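Long-range contacts in trypsin-resistant surface T6 protein (Streptococcus pyogenes serotype M6, PDB 4P0D), which forms the backbone of the cell-surface pilus of this bacterium, probably as subunits joined end to end by sortase into a covalent fibre: residues 148-154 with 310-316; 192-198 with 241-247; 170-176 with 259-265; 176-180 with 252-258; 157-161 with 365-369. The protein carries 1 engineered substitution. All coordinates share one frame; numbering follows the deposited sequence.

Interaction 1: residues 148-154 with 310-316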
# COMPACT_ATOMS: atom_id res chain seq x y z
N PRO A 148 -0.45 -6.11 -13.61
CA PRO A 148 -1.27 -5.71 -12.48
C PRO A 148 -0.92 -4.32 -11.95
O PRO A 148 0.12 -3.75 -12.31
CB PRO A 148 -0.94 -6.77 -11.44
CG PRO A 148 -0.51 -7.96 -12.24
CD PRO A 148 0.29 -7.35 -13.34
N SER A 149 -1.79 -3.79 -11.11
CA SER A 149 -1.52 -2.51 -10.45
C SER A 149 -2.29 -2.46 -9.15
O SER A 149 -3.23 -3.22 -8.95
CB SER A 149 -1.95 -1.33 -11.31
OG SER A 149 -3.35 -1.35 -11.49
N ILE A 150 -1.87 -1.55 -8.28
CA ILE A 150 -2.60 -1.26 -7.06
C ILE A 150 -2.55 0.24 -6.85
O ILE A 150 -1.49 0.84 -7.04
CB ILE A 150 -2.00 -2.00 -5.85
CG1 ILE A 150 -2.83 -1.75 -4.60
CG2 ILE A 150 -0.55 -1.58 -5.59
CD1 ILE A 150 -2.31 -2.50 -3.39
N THR A 151 -3.69 0.82 -6.49
CA THR A 151 -3.82 2.26 -6.26
C THR A 151 -4.49 2.48 -4.91
O THR A 151 -5.55 1.90 -4.65
CB THR A 151 -4.69 2.92 -7.35
OG1 THR A 151 -4.15 2.62 -8.63
CG2 THR A 151 -4.74 4.44 -7.21
N LYS A 152 -3.86 3.29 -4.06
CA LYS A 152 -4.42 3.61 -2.76
C LYS A 152 -4.80 5.08 -2.67
O LYS A 152 -4.05 5.96 -3.10
CB LYS A 152 -3.46 3.26 -1.63
CG LYS A 152 -4.08 3.53 -0.26
CD LYS A 152 -3.48 2.72 0.87
CE LYS A 152 -2.18 3.34 1.36
NZ LYS A 152 -1.82 2.98 2.76
N LYS A 153 -5.97 5.32 -2.09
CA LYS A 153 -6.45 6.66 -1.85
C LYS A 153 -6.82 6.83 -0.38
O LYS A 153 -7.14 5.85 0.31
CB LYS A 153 -7.67 6.94 -2.72
CG LYS A 153 -7.41 7.13 -4.20
CD LYS A 153 -8.75 7.25 -4.92
CE LYS A 153 -8.63 7.19 -6.43
NZ LYS A 153 -8.52 8.55 -7.05
N VAL A 154 -6.78 8.07 0.09
CA VAL A 154 -7.18 8.41 1.44
C VAL A 154 -8.10 9.63 1.42
O VAL A 154 -7.91 10.55 0.63
CB VAL A 154 -5.97 8.61 2.40
CG1 VAL A 154 -5.09 9.79 2.01
CG2 VAL A 154 -6.45 8.76 3.84
N LYS A 310 3.17 -5.20 -6.81
CA LYS A 310 3.04 -3.77 -7.00
C LYS A 310 2.74 -3.16 -5.65
O LYS A 310 2.31 -3.85 -4.71
CB LYS A 310 1.91 -3.46 -7.98
CG LYS A 310 2.16 -3.87 -9.41
CD LYS A 310 3.24 -3.02 -10.07
CE LYS A 310 3.65 -3.57 -11.43
NZ LYS A 310 4.83 -2.82 -11.93
N GLU A 311 2.94 -1.87 -5.53
CA GLU A 311 2.66 -1.23 -4.25
C GLU A 311 2.26 0.22 -4.42
O GLU A 311 2.41 0.80 -5.48
CB GLU A 311 3.86 -1.35 -3.31
CG GLU A 311 5.17 -0.86 -3.85
CD GLU A 311 6.28 -0.98 -2.80
OE1 GLU A 311 6.64 0.05 -2.20
OE2 GLU A 311 6.75 -2.10 -2.56
N ASP A 312 1.68 0.76 -3.35
CA ASP A 312 1.30 2.15 -3.29
C ASP A 312 1.24 2.58 -1.83
O ASP A 312 1.00 1.77 -0.93
CB ASP A 312 -0.04 2.38 -4.00
CG ASP A 312 -0.22 3.84 -4.49
OD1 ASP A 312 0.73 4.66 -4.42
OD2 ASP A 312 -1.32 4.17 -4.97
N SER A 313 1.46 3.88 -1.62
CA SER A 313 1.55 4.47 -0.31
C SER A 313 0.99 5.88 -0.36
O SER A 313 1.13 6.59 -1.37
CB SER A 313 3.02 4.49 0.12
OG SER A 313 3.15 4.96 1.45
N LYS A 314 0.32 6.29 0.71
CA LYS A 314 -0.12 7.67 0.88
C LYS A 314 0.51 8.19 2.17
O LYS A 314 0.55 7.49 3.18
CB LYS A 314 -1.64 7.77 0.93
CG LYS A 314 -2.35 7.33 -0.35
CD LYS A 314 -2.05 8.20 -1.57
CE LYS A 314 -2.36 9.66 -1.34
NZ LYS A 314 -1.92 10.50 -2.48
N ILE A 315 1.03 9.39 2.14
CA ILE A 315 1.64 9.98 3.33
C ILE A 315 0.67 11.03 3.79
O ILE A 315 0.18 11.85 2.98
CB ILE A 315 3.02 10.59 3.03
CG1 ILE A 315 3.90 9.62 2.26
CG2 ILE A 315 3.73 11.01 4.33
CD1 ILE A 315 5.15 10.28 1.68
N VAL A 316 0.38 11.03 5.07
CA VAL A 316 -0.43 12.07 5.63
C VAL A 316 0.39 12.83 6.65
O VAL A 316 1.16 12.24 7.40
CB VAL A 316 -1.73 11.50 6.23
CG1 VAL A 316 -2.55 12.60 6.84
CG2 VAL A 316 -2.53 10.80 5.13
O HOH W 1 1.00 2.56 -7.51
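D312 reaches across from residues 310-316 and takes the backbone N-H of K152: N to OD2 is 2.8 Å, almost straight at 171°, with the donor on the anti side and tilted 29° out of the carboxylate plane. This is the one direct hydrogen bond between two strand edges that run parallel, 10° apart, but lie 5.9 Å from axis to axis, too wide for an ordinary backbone ladder. The carboxylate thus fills the place of a missing strand partner, and its OD1 is held by a weak bond from S313 N. The tight packing lies around I150, whose CG2 sits 3.5 Å from E311 CA. Farther along, K152 and K314 slide past each other in opposite senses; K314, bent at chi2 and chi3, lays CD 3.4 Å from K152 O. The looser side is bridged by solvent: a water donates to I150 O and E311 O, while E311 itself projects away from the seam. At the far end V154 CG1 only grazes V316 CG2 at 4.2 Å. K152 NZ is covalently linked to N278 CG, an intramolecular isopeptide bond, and is hydrogen-bonded to D196 OD2, the lysine-asparagine-acid trio known from Gram-positive pilins. Strand 139-155 pairs on its other side with strand 171-179, and strand 307-316 with strand 276-285, so this seam brings two sheet edges of the middle domain together.

Interaction 2: residues 192-198 with 241-247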
# COMPACT_ATOMS: atom_id res chain seq x y z
N VAL A 192 -3.08 -14.12 -5.43
CA VAL A 192 -3.77 -12.82 -5.46
C VAL A 192 -3.86 -12.38 -4.00
O VAL A 192 -4.78 -12.79 -3.31
CB VAL A 192 -5.24 -12.93 -5.97
CG1 VAL A 192 -5.89 -11.54 -6.03
CG2 VAL A 192 -5.32 -13.59 -7.31
N TYR A 193 -2.90 -11.58 -3.53
CA TYR A 193 -2.71 -11.37 -2.10
C TYR A 193 -2.47 -9.89 -1.77
O TYR A 193 -1.52 -9.29 -2.27
CB TYR A 193 -1.51 -12.20 -1.67
CG TYR A 193 -1.25 -12.36 -0.19
CD1 TYR A 193 -0.82 -11.31 0.59
CD2 TYR A 193 -1.36 -13.62 0.40
CE1 TYR A 193 -0.54 -11.48 1.93
CE2 TYR A 193 -1.10 -13.80 1.75
CZ TYR A 193 -0.68 -12.72 2.50
OH TYR A 193 -0.41 -12.90 3.82
N VAL A 194 -3.30 -9.32 -0.88
CA VAL A 194 -3.25 -7.89 -0.56
C VAL A 194 -2.84 -7.64 0.90
O VAL A 194 -3.29 -8.35 1.83
CB VAL A 194 -4.59 -7.19 -0.93
CG1 VAL A 194 -4.56 -5.70 -0.56
CG2 VAL A 194 -4.87 -7.37 -2.42
N SER A 195 -1.93 -6.68 1.10
CA SER A 195 -1.46 -6.30 2.43
C SER A 195 -1.41 -4.79 2.60
O SER A 195 -1.25 -4.04 1.63
CB SER A 195 -0.06 -6.86 2.71
OG SER A 195 0.09 -8.20 2.26
N ASP A 196 -1.57 -4.34 3.85
CA ASP A 196 -1.19 -2.99 4.24
C ASP A 196 -0.75 -3.02 5.68
O ASP A 196 -1.14 -3.90 6.45
CB ASP A 196 -2.35 -2.01 4.03
CG ASP A 196 -1.89 -0.54 3.90
OD1 ASP A 196 -0.72 -0.22 4.14
OD2 ASP A 196 -2.75 0.31 3.60
N ASN A 197 0.14 -2.09 6.03
CA ASN A 197 0.50 -1.85 7.41
C ASN A 197 0.65 -0.34 7.61
O ASN A 197 1.32 0.35 6.85
CB ASN A 197 1.79 -2.57 7.80
CG ASN A 197 1.94 -2.74 9.33
OD1 ASN A 197 1.04 -3.19 10.02
ND2 ASN A 197 3.11 -2.40 9.84
N MET A 198 -0.03 0.15 8.62
CA MET A 198 -0.05 1.58 8.91
C MET A 198 1.16 1.93 9.74
O MET A 198 1.56 1.15 10.61
CB MET A 198 -1.31 1.92 9.70
CG MET A 198 -2.63 1.67 8.99
SD MET A 198 -3.00 3.04 7.89
CE MET A 198 -4.28 2.26 6.92
N ASN A 241 -0.22 -3.64 12.49
CA ASN A 241 -1.11 -2.48 12.42
C ASN A 241 -1.73 -2.44 11.03
O ASN A 241 -1.63 -1.44 10.31
CB ASN A 241 -0.30 -1.22 12.71
CG ASN A 241 -1.17 -0.01 13.00
OD1 ASN A 241 -2.30 -0.12 13.44
ND2 ASN A 241 -0.61 1.16 12.78
N GLY A 242 -2.33 -3.57 10.62
CA GLY A 242 -2.82 -3.71 9.26
C GLY A 242 -3.44 -5.09 9.05
O GLY A 242 -3.98 -5.68 9.98
N PHE A 243 -3.33 -5.59 7.82
CA PHE A 243 -3.98 -6.82 7.43
C PHE A 243 -3.29 -7.49 6.25
O PHE A 243 -2.57 -6.85 5.47
CB PHE A 243 -5.43 -6.55 7.03
CG PHE A 243 -5.58 -5.78 5.75
CD1 PHE A 243 -5.55 -4.38 5.75
CD2 PHE A 243 -5.74 -6.44 4.53
CE1 PHE A 243 -5.67 -3.67 4.57
CE2 PHE A 243 -5.87 -5.73 3.35
CZ PHE A 243 -5.83 -4.34 3.37
N ASN A 244 -3.56 -8.79 6.13
CA ASN A 244 -3.33 -9.54 4.91
C ASN A 244 -4.67 -10.08 4.44
O ASN A 244 -5.52 -10.44 5.25
CB ASN A 244 -2.35 -10.69 5.13
CG ASN A 244 -0.96 -10.21 5.50
OD1 ASN A 244 -0.46 -9.27 4.91
ND2 ASN A 244 -0.36 -10.83 6.49
N LEU A 245 -4.88 -10.06 3.13
CA LEU A 245 -6.11 -10.55 2.53
C LEU A 245 -5.73 -11.34 1.26
O LEU A 245 -5.24 -10.77 0.28
CB LEU A 245 -7.07 -9.40 2.22
CG LEU A 245 -8.56 -9.74 2.22
CD1 LEU A 245 -9.41 -8.52 1.91
CD2 LEU A 245 -8.86 -10.84 1.24
N SER A 246 -5.95 -12.64 1.30
CA SER A 246 -5.65 -13.50 0.17
C SER A 246 -6.95 -13.80 -0.53
O SER A 246 -7.87 -14.33 0.09
CB SER A 246 -4.96 -14.80 0.63
OG SER A 246 -4.69 -15.65 -0.48
N PHE A 247 -7.04 -13.48 -1.82
CA PHE A 247 -8.24 -13.82 -2.60
C PHE A 247 -8.08 -15.14 -3.33
O PHE A 247 -6.97 -15.63 -3.53
CB PHE A 247 -8.56 -12.73 -3.61
CG PHE A 247 -9.00 -11.42 -3.01
CD1 PHE A 247 -10.30 -11.24 -2.57
CD2 PHE A 247 -8.11 -10.36 -2.91
CE1 PHE A 247 -10.71 -10.04 -2.04
CE2 PHE A 247 -8.51 -9.14 -2.37
CZ PHE A 247 -9.81 -8.99 -1.92
O HOH W 2 -3.39 -15.81 -2.92
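V194 and L245 exchange backbone hydrogen bonds, 2.7 Å both from V194 N to L245 O and from L245 N to V194 O, and D196 with F243 forms the next hydrogen-bonded pair. On the face carrying Y193, S195, N244 and S246, S195 OG donates to N244 OD1 over 2.9 Å, and the tyrosine ring runs across the asparagine side chain, their planes 48° apart. On the other face V194 splits its branches, CG1 toward F243 CE2 and CG2 to the edge of the F247 ring at 4.0 Å from CE2. F243, with CG between the backbone N and the carbonyl carbon (chi1 70°), folds its ring back so that D196 N lies over one face. These antiparallel strands belong to the Ig-like, Cna-B-type middle domain. At the N241-M198 end the ladder finishes in one backbone bond, M198 N to N241 O at 2.8 Å, and one from the amide, N241 ND2 approaching M198 O from above the carbonyl plane. Farther out, N241 OD1 and ND2 are tied to F204 N and L202 O, and Y193 OH and N244 ND2 to the backbone carbonyls of N296 and L297. The carboxylate of D196 turns from F243 to another strand, where OD1 accepts from K279 N.

Interaction 3: residues 170-176 with 259-265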
# COMPACT_ATOMS: atom_id res chain seq x y z
N SER A 170 -8.39 12.25 14.35
CA SER A 170 -9.12 12.19 13.08
C SER A 170 -9.19 10.77 12.51
O SER A 170 -8.21 10.04 12.52
CB SER A 170 -8.46 13.11 12.05
OG SER A 170 -8.48 14.46 12.46
N VAL A 171 -10.35 10.38 12.00
CA VAL A 171 -10.50 9.08 11.34
C VAL A 171 -10.25 9.27 9.83
O VAL A 171 -10.89 10.09 9.16
CB VAL A 171 -11.87 8.44 11.60
CG1 VAL A 171 -12.16 7.30 10.65
CG2 VAL A 171 -11.97 7.96 13.04
N LEU A 172 -9.31 8.49 9.32
CA LEU A 172 -8.95 8.54 7.90
C LEU A 172 -9.46 7.30 7.19
O LEU A 172 -9.37 6.18 7.74
CB LEU A 172 -7.43 8.64 7.77
CG LEU A 172 -6.79 9.86 8.45
CD1 LEU A 172 -5.31 9.93 8.12
CD2 LEU A 172 -7.44 11.14 8.00
N SER A 173 -9.97 7.48 5.98
CA SER A 173 -10.65 6.42 5.24
C SER A 173 -9.81 6.09 4.01
O SER A 173 -9.65 6.91 3.12
CB SER A 173 -12.05 6.85 4.82
OG SER A 173 -12.85 7.07 5.98
N TYR A 174 -9.30 4.88 3.99
CA TYR A 174 -8.44 4.41 2.92
C TYR A 174 -9.22 3.46 2.01
O TYR A 174 -10.12 2.74 2.43
CB TYR A 174 -7.26 3.67 3.51
CG TYR A 174 -6.31 4.51 4.32
CD1 TYR A 174 -6.53 4.75 5.67
CD2 TYR A 174 -5.18 5.07 3.73
CE1 TYR A 174 -5.64 5.51 6.41
CE2 TYR A 174 -4.29 5.84 4.47
CZ TYR A 174 -4.52 6.05 5.80
OH TYR A 174 -3.63 6.80 6.50
N SER A 175 -8.84 3.47 0.74
CA SER A 175 -9.47 2.63 -0.28
C SER A 175 -8.42 2.12 -1.27
O SER A 175 -7.50 2.86 -1.66
CB SER A 175 -10.56 3.41 -1.01
OG SER A 175 -10.04 4.52 -1.70
N LEU A 176 -8.54 0.85 -1.63
CA LEU A 176 -7.63 0.22 -2.57
C LEU A 176 -8.42 -0.24 -3.77
O LEU A 176 -9.50 -0.81 -3.63
CB LEU A 176 -6.97 -0.99 -1.95
CG LEU A 176 -6.09 -0.82 -0.73
CD1 LEU A 176 -5.67 -2.19 -0.20
CD2 LEU A 176 -4.86 0.01 -1.06
N ILE A 259 -11.40 -2.57 -1.83
CA ILE A 259 -11.17 -2.75 -0.41
C ILE A 259 -11.18 -1.38 0.26
O ILE A 259 -10.54 -0.45 -0.24
CB ILE A 259 -9.81 -3.46 -0.17
CG1 ILE A 259 -9.74 -4.80 -0.91
CG2 ILE A 259 -9.53 -3.67 1.32
CD1 ILE A 259 -8.47 -5.57 -0.65
N SER A 260 -11.86 -1.26 1.39
CA SER A 260 -11.83 -0.04 2.18
C SER A 260 -11.52 -0.35 3.64
O SER A 260 -11.79 -1.44 4.13
CB SER A 260 -13.16 0.70 2.05
OG SER A 260 -13.25 1.12 0.71
N TYR A 261 -10.91 0.62 4.31
CA TYR A 261 -10.62 0.50 5.74
C TYR A 261 -10.28 1.85 6.35
O TYR A 261 -10.02 2.82 5.64
CB TYR A 261 -9.51 -0.51 5.99
CG TYR A 261 -8.32 -0.39 5.07
CD1 TYR A 261 -8.33 -0.98 3.81
CD2 TYR A 261 -7.18 0.30 5.46
CE1 TYR A 261 -7.23 -0.88 2.95
CE2 TYR A 261 -6.09 0.41 4.62
CZ TYR A 261 -6.11 -0.18 3.38
OH TYR A 261 -4.99 -0.07 2.58
N LYS A 262 -10.29 1.91 7.67
CA LYS A 262 -10.08 3.16 8.36
C LYS A 262 -8.97 3.05 9.36
O LYS A 262 -8.71 1.97 9.87
CB LYS A 262 -11.34 3.53 9.11
CG LYS A 262 -12.49 3.94 8.21
CD LYS A 262 -13.68 4.19 9.12
CE LYS A 262 -14.89 4.69 8.38
NZ LYS A 262 -15.94 4.87 9.44
N ALA A 263 -8.36 4.18 9.68
CA ALA A 263 -7.47 4.28 10.80
C ALA A 263 -7.64 5.63 11.48
O ALA A 263 -8.13 6.58 10.87
CB ALA A 263 -6.04 4.06 10.36
N VAL A 264 -7.28 5.72 12.75
CA VAL A 264 -7.42 6.97 13.50
C VAL A 264 -6.07 7.49 14.00
O VAL A 264 -5.27 6.74 14.58
CB VAL A 264 -8.37 6.81 14.71
CG1 VAL A 264 -7.77 5.85 15.71
CG2 VAL A 264 -8.65 8.16 15.35
N VAL A 265 -5.86 8.79 13.82
CA VAL A 265 -4.57 9.43 14.08
C VAL A 265 -4.41 9.44 15.60
O VAL A 265 -5.30 9.90 16.31
CB VAL A 265 -4.53 10.87 13.51
CG1 VAL A 265 -3.19 11.56 13.78
CG2 VAL A 265 -4.81 10.87 12.02
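Y261 holds CG between its backbone N and carbonyl carbon (chi1 44°), which swings the ring back across the neighbouring strand, while Y174 has CG beside its backbone N and anti to its carbonyl carbon (chi1 -66°), its ring edge meeting Y261 O. As a result Y174 CB, rather than its ring, covers Y261: it lies 4.0 Å from the ring centroid, a CH-pi contact over the face, displaced toward the rim. The two rings are nearly parallel, 13° apart, yet slid so far that they barely overlap. L176 closes the edge of the Y261 ring, with CD1 in plane and 3.6 Å from Y261 OH. Beneath them runs a regular antiparallel ladder in which L172 with A263, Y174 with Y261 and L176 with I259 are the hydrogen-bonded pairs; Y174 N to Y261 O is 2.7 Å. The same face continues through L172 CD1 on V265 CG2. The reverse face is more polar and less covered: K262 stretches out fully beyond CG, with its CD 3.8 Å from V171 CG1, and S173 and S175 stand on the same side. Strands 139-155 and 202-213 flank the pair in this Ig-like sheet. Y261 OH, a polar tip on a largely apolar face, is hydrogen-bonded to D196 OD2; Y174 CB on one face and L176 at the edge would keep the ring turned toward that aspartate, consistent with a second-shell role at the isopeptide site.

Interaction 4: residues 176-180 with 252-258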
# COMPACT_ATOMS: atom_id res chain seq x y z
N LEU A 176 -8.54 0.85 -1.63
CA LEU A 176 -7.63 0.22 -2.57
C LEU A 176 -8.42 -0.24 -3.77
O LEU A 176 -9.50 -0.81 -3.63
CB LEU A 176 -6.97 -0.99 -1.95
CG LEU A 176 -6.09 -0.82 -0.73
CD1 LEU A 176 -5.67 -2.19 -0.20
CD2 LEU A 176 -4.86 0.01 -1.06
N THR A 177 -7.89 0.01 -4.96
CA THR A 177 -8.38 -0.68 -6.16
C THR A 177 -7.18 -1.33 -6.84
O THR A 177 -6.04 -0.90 -6.64
CB THR A 177 -9.07 0.27 -7.14
OG1 THR A 177 -8.12 1.20 -7.64
CG2 THR A 177 -10.23 1.03 -6.45
N PHE A 178 -7.42 -2.37 -7.62
CA PHE A 178 -6.32 -3.01 -8.32
C PHE A 178 -6.71 -3.71 -9.60
O PHE A 178 -7.89 -4.03 -9.81
CB PHE A 178 -5.55 -3.95 -7.38
CG PHE A 178 -6.38 -4.98 -6.69
CD1 PHE A 178 -7.16 -4.66 -5.59
CD2 PHE A 178 -6.35 -6.31 -7.13
CE1 PHE A 178 -7.91 -5.63 -4.94
CE2 PHE A 178 -7.10 -7.29 -6.49
CZ PHE A 178 -7.88 -6.95 -5.40
N GLU A 179 -5.72 -3.89 -10.49
CA GLU A 179 -5.90 -4.63 -11.73
C GLU A 179 -5.29 -6.00 -11.53
O GLU A 179 -4.19 -6.12 -11.05
CB GLU A 179 -5.25 -3.89 -12.91
CG GLU A 179 -5.89 -2.54 -13.16
CD GLU A 179 -5.15 -1.66 -14.15
OE1 GLU A 179 -4.02 -1.19 -13.84
OE2 GLU A 179 -5.72 -1.43 -15.23
N LEU A 180 -6.05 -7.03 -11.88
CA LEU A 180 -5.62 -8.41 -11.66
C LEU A 180 -4.63 -8.90 -12.70
O LEU A 180 -4.68 -8.49 -13.85
CB LEU A 180 -6.83 -9.34 -11.69
CG LEU A 180 -7.86 -9.15 -10.57
CD1 LEU A 180 -9.14 -9.89 -10.90
CD2 LEU A 180 -7.30 -9.66 -9.25
N LEU A 252 -13.13 -14.85 -8.36
CA LEU A 252 -13.28 -13.43 -8.71
C LEU A 252 -13.93 -13.19 -10.07
O LEU A 252 -14.41 -12.08 -10.33
CB LEU A 252 -11.94 -12.70 -8.62
CG LEU A 252 -11.23 -12.71 -7.27
CD1 LEU A 252 -9.97 -11.86 -7.32
CD2 LEU A 252 -12.14 -12.25 -6.14
N GLU A 253 -13.97 -14.21 -10.92
CA GLU A 253 -14.58 -14.08 -12.26
C GLU A 253 -13.97 -12.89 -13.02
O GLU A 253 -14.69 -12.14 -13.66
CB GLU A 253 -16.11 -13.92 -12.15
CG GLU A 253 -16.84 -15.09 -11.53
CD GLU A 253 -18.26 -14.78 -11.10
OE1 GLU A 253 -18.87 -13.77 -11.54
OE2 GLU A 253 -18.77 -15.57 -10.30
N SER A 254 -12.66 -12.70 -12.88
CA SER A 254 -11.93 -11.60 -13.53
C SER A 254 -12.45 -10.19 -13.21
O SER A 254 -12.25 -9.26 -13.99
CB SER A 254 -11.91 -11.81 -15.05
OG SER A 254 -11.55 -13.15 -15.38
N ILE A 255 -13.11 -10.02 -12.07
CA ILE A 255 -13.58 -8.71 -11.62
C ILE A 255 -12.85 -8.40 -10.31
O ILE A 255 -12.85 -9.21 -9.39
CB ILE A 255 -15.12 -8.71 -11.43
CG1 ILE A 255 -15.80 -8.77 -12.80
CG2 ILE A 255 -15.61 -7.49 -10.66
CD1 ILE A 255 -17.23 -9.27 -12.74
N SER A 256 -12.19 -7.24 -10.23
CA SER A 256 -11.40 -6.91 -9.03
C SER A 256 -12.28 -6.43 -7.90
O SER A 256 -13.12 -5.58 -8.11
CB SER A 256 -10.40 -5.77 -9.30
OG SER A 256 -9.50 -6.13 -10.31
N PRO A 257 -12.03 -6.92 -6.68
CA PRO A 257 -12.71 -6.39 -5.51
C PRO A 257 -12.16 -5.01 -5.16
O PRO A 257 -11.06 -4.68 -5.58
CB PRO A 257 -12.36 -7.40 -4.43
CG PRO A 257 -11.02 -7.90 -4.83
CD PRO A 257 -11.03 -7.94 -6.33
N ASN A 258 -12.95 -4.22 -4.44
CA ASN A 258 -12.54 -2.91 -3.97
C ASN A 258 -12.52 -2.97 -2.44
O ASN A 258 -13.48 -3.44 -1.82
CB ASN A 258 -13.52 -1.85 -4.49
CG ASN A 258 -13.47 -1.71 -6.02
OD1 ASN A 258 -12.39 -1.69 -6.62
ND2 ASN A 258 -14.64 -1.66 -6.65
O HOH W 3 -10.17 -3.10 -7.50
O HOH W 4 -8.58 -6.40 -13.17
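Residues 252-255 form a type I' beta turn, closed by I255 N to L252 O, before the chain straightens alongside the end of strand 171-179 toward N258. S256 makes the direct polar link: OG donates to F178 O over 2.7 Å, approaching 31° out of the carbonyl plane. The same hydroxyl accepts from a water, 3.0 Å away, that in turn takes L180 N, and L180 CG rests 3.4 Å from S256 OG. F178, its CG set between backbone N and C by a chi1 of 55°, sends its ring over to pack against P257. L180 uses both methyls, CD2 against L252 CD1 at 4.0 Å and CD1 over the backbone of S254 and I255. At the strand side a second water accepts from F178 N, and T177 CG2 touches N258 OD1. Around the contact, L252 and P257 pack on F247 of strand 242-247, P257 also on V211 of strand 202-213, and L180 on V192 of strand 192-197, with strand 139-155 bordering strand 171-179.

Interaction 5: residues 157-161 with 365-369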
# COMPACT_ATOMS: atom_id res chain seq x y z
N THR A 157 -8.92 13.81 5.21
CA THR A 157 -7.79 14.70 5.38
C THR A 157 -8.15 16.10 4.90
O THR A 157 -9.20 16.32 4.27
CB THR A 157 -6.59 14.20 4.54
OG1 THR A 157 -7.05 13.88 3.22
CG2 THR A 157 -5.92 12.95 5.16
N ILE A 158 -7.24 17.04 5.17
CA ILE A 158 -7.39 18.41 4.73
C ILE A 158 -6.25 18.71 3.76
O ILE A 158 -5.09 18.56 4.11
CB ILE A 158 -7.28 19.37 5.93
CG1 ILE A 158 -8.37 19.08 6.96
CG2 ILE A 158 -7.30 20.82 5.46
CD1 ILE A 158 -9.76 19.42 6.49
N ASP A 159 -6.58 19.16 2.54
CA ASP A 159 -5.56 19.43 1.53
C ASP A 159 -4.78 20.70 1.86
O ASP A 159 -5.37 21.76 2.07
CB ASP A 159 -6.17 19.56 0.12
CG ASP A 159 -6.52 18.20 -0.50
OD1 ASP A 159 -5.82 17.20 -0.24
OD2 ASP A 159 -7.50 18.13 -1.27
N ASP A 160 -3.47 20.56 1.92
CA ASP A 160 -2.56 21.69 2.09
C ASP A 160 -1.67 21.76 0.85
O ASP A 160 -0.62 21.13 0.79
CB ASP A 160 -1.72 21.43 3.35
CG ASP A 160 -0.72 22.54 3.63
OD1 ASP A 160 -0.85 23.62 3.02
OD2 ASP A 160 0.20 22.30 4.43
N VAL A 161 -2.12 22.52 -0.16
CA VAL A 161 -1.51 22.50 -1.49
C VAL A 161 -1.52 21.03 -1.95
O VAL A 161 -2.60 20.41 -2.02
CB VAL A 161 -0.13 23.20 -1.48
CG1 VAL A 161 0.33 23.56 -2.90
CG2 VAL A 161 -0.19 24.49 -0.67
N VAL A 365 -2.02 18.94 14.56
CA VAL A 365 -3.07 19.64 13.87
C VAL A 365 -2.90 19.60 12.35
O VAL A 365 -1.80 19.53 11.84
CB VAL A 365 -3.16 21.12 14.34
CG1 VAL A 365 -3.39 21.17 15.84
CG2 VAL A 365 -1.91 21.93 13.96
N SER A 366 -4.02 19.71 11.64
CA SER A 366 -4.00 19.76 10.18
C SER A 366 -3.71 21.18 9.73
O SER A 366 -3.76 22.11 10.54
CB SER A 366 -5.35 19.34 9.63
OG SER A 366 -6.33 20.33 9.92
N SER A 367 -3.45 21.37 8.44
CA SER A 367 -3.31 22.72 7.91
C SER A 367 -4.58 23.48 8.21
O SER A 367 -5.69 22.90 8.19
CB SER A 367 -3.05 22.68 6.41
OG SER A 367 -4.15 22.11 5.70
N GLY A 368 -4.45 24.76 8.54
CA GLY A 368 -5.62 25.58 8.86
C GLY A 368 -5.32 26.75 9.75
O GLY A 368 -4.16 27.03 10.07
N LYS A 369 -6.37 27.46 10.15
CA LYS A 369 -6.26 28.63 11.03
C LYS A 369 -6.65 28.23 12.45
O LYS A 369 -7.67 27.52 12.63
CB LYS A 369 -7.19 29.76 10.57
CG LYS A 369 -7.02 30.19 9.11
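S367, with I158 beside it, carries the meeting of the short hairpin strand 158-160 with the entry to strand 368-376 of the prealbumin-like domain. The serine's OG, brought between its backbone N and carbonyl carbon by chi1 64°, sits 3.4 Å from I158 CG2 and equally 3.4 Å from D160 CB, so it rests against carbon on both. I158 also turns its CG1 branch to S366, 3.8 Å from CG1 to OG. No hydrogen bond joins the two segments, and only modest surface is buried: this is plain van der Waals packing between a hairpin and the domain that follows. Polar ties run through neighbours instead. T165 OG1, on the hairpin's other strand, bonds to both I158 O and S367 N, and D160 OD2 is held by Y319 OH and W394 N, which fixes the aspartate beside S367. D160 CG, anti to the backbone N (chi1 180°), lies 3.6 Å from S367 CB.

Interactions 1 to 4 all belong to the middle domain, whereas interaction 5 is a surface contact with the following domain, about 17 Å between centres from interaction 3 and about 32 Å from interaction 4. Interaction 2 is the most buried. Interactions 2 and 3 are true antiparallel ladders; interaction 1 joins parallel edges through a carboxylate and a water, and interaction 4 leans on a serine hydroxyl and waters at a turn. Interactions 3 and 4 share strand 171-179 and L176. K152 of interaction 1, D196 of interaction 2 and Y261 of interaction 3 converge at the isopeptide site, while interaction 5 rests on van der Waals packing where the ladders rest on backbone bonds.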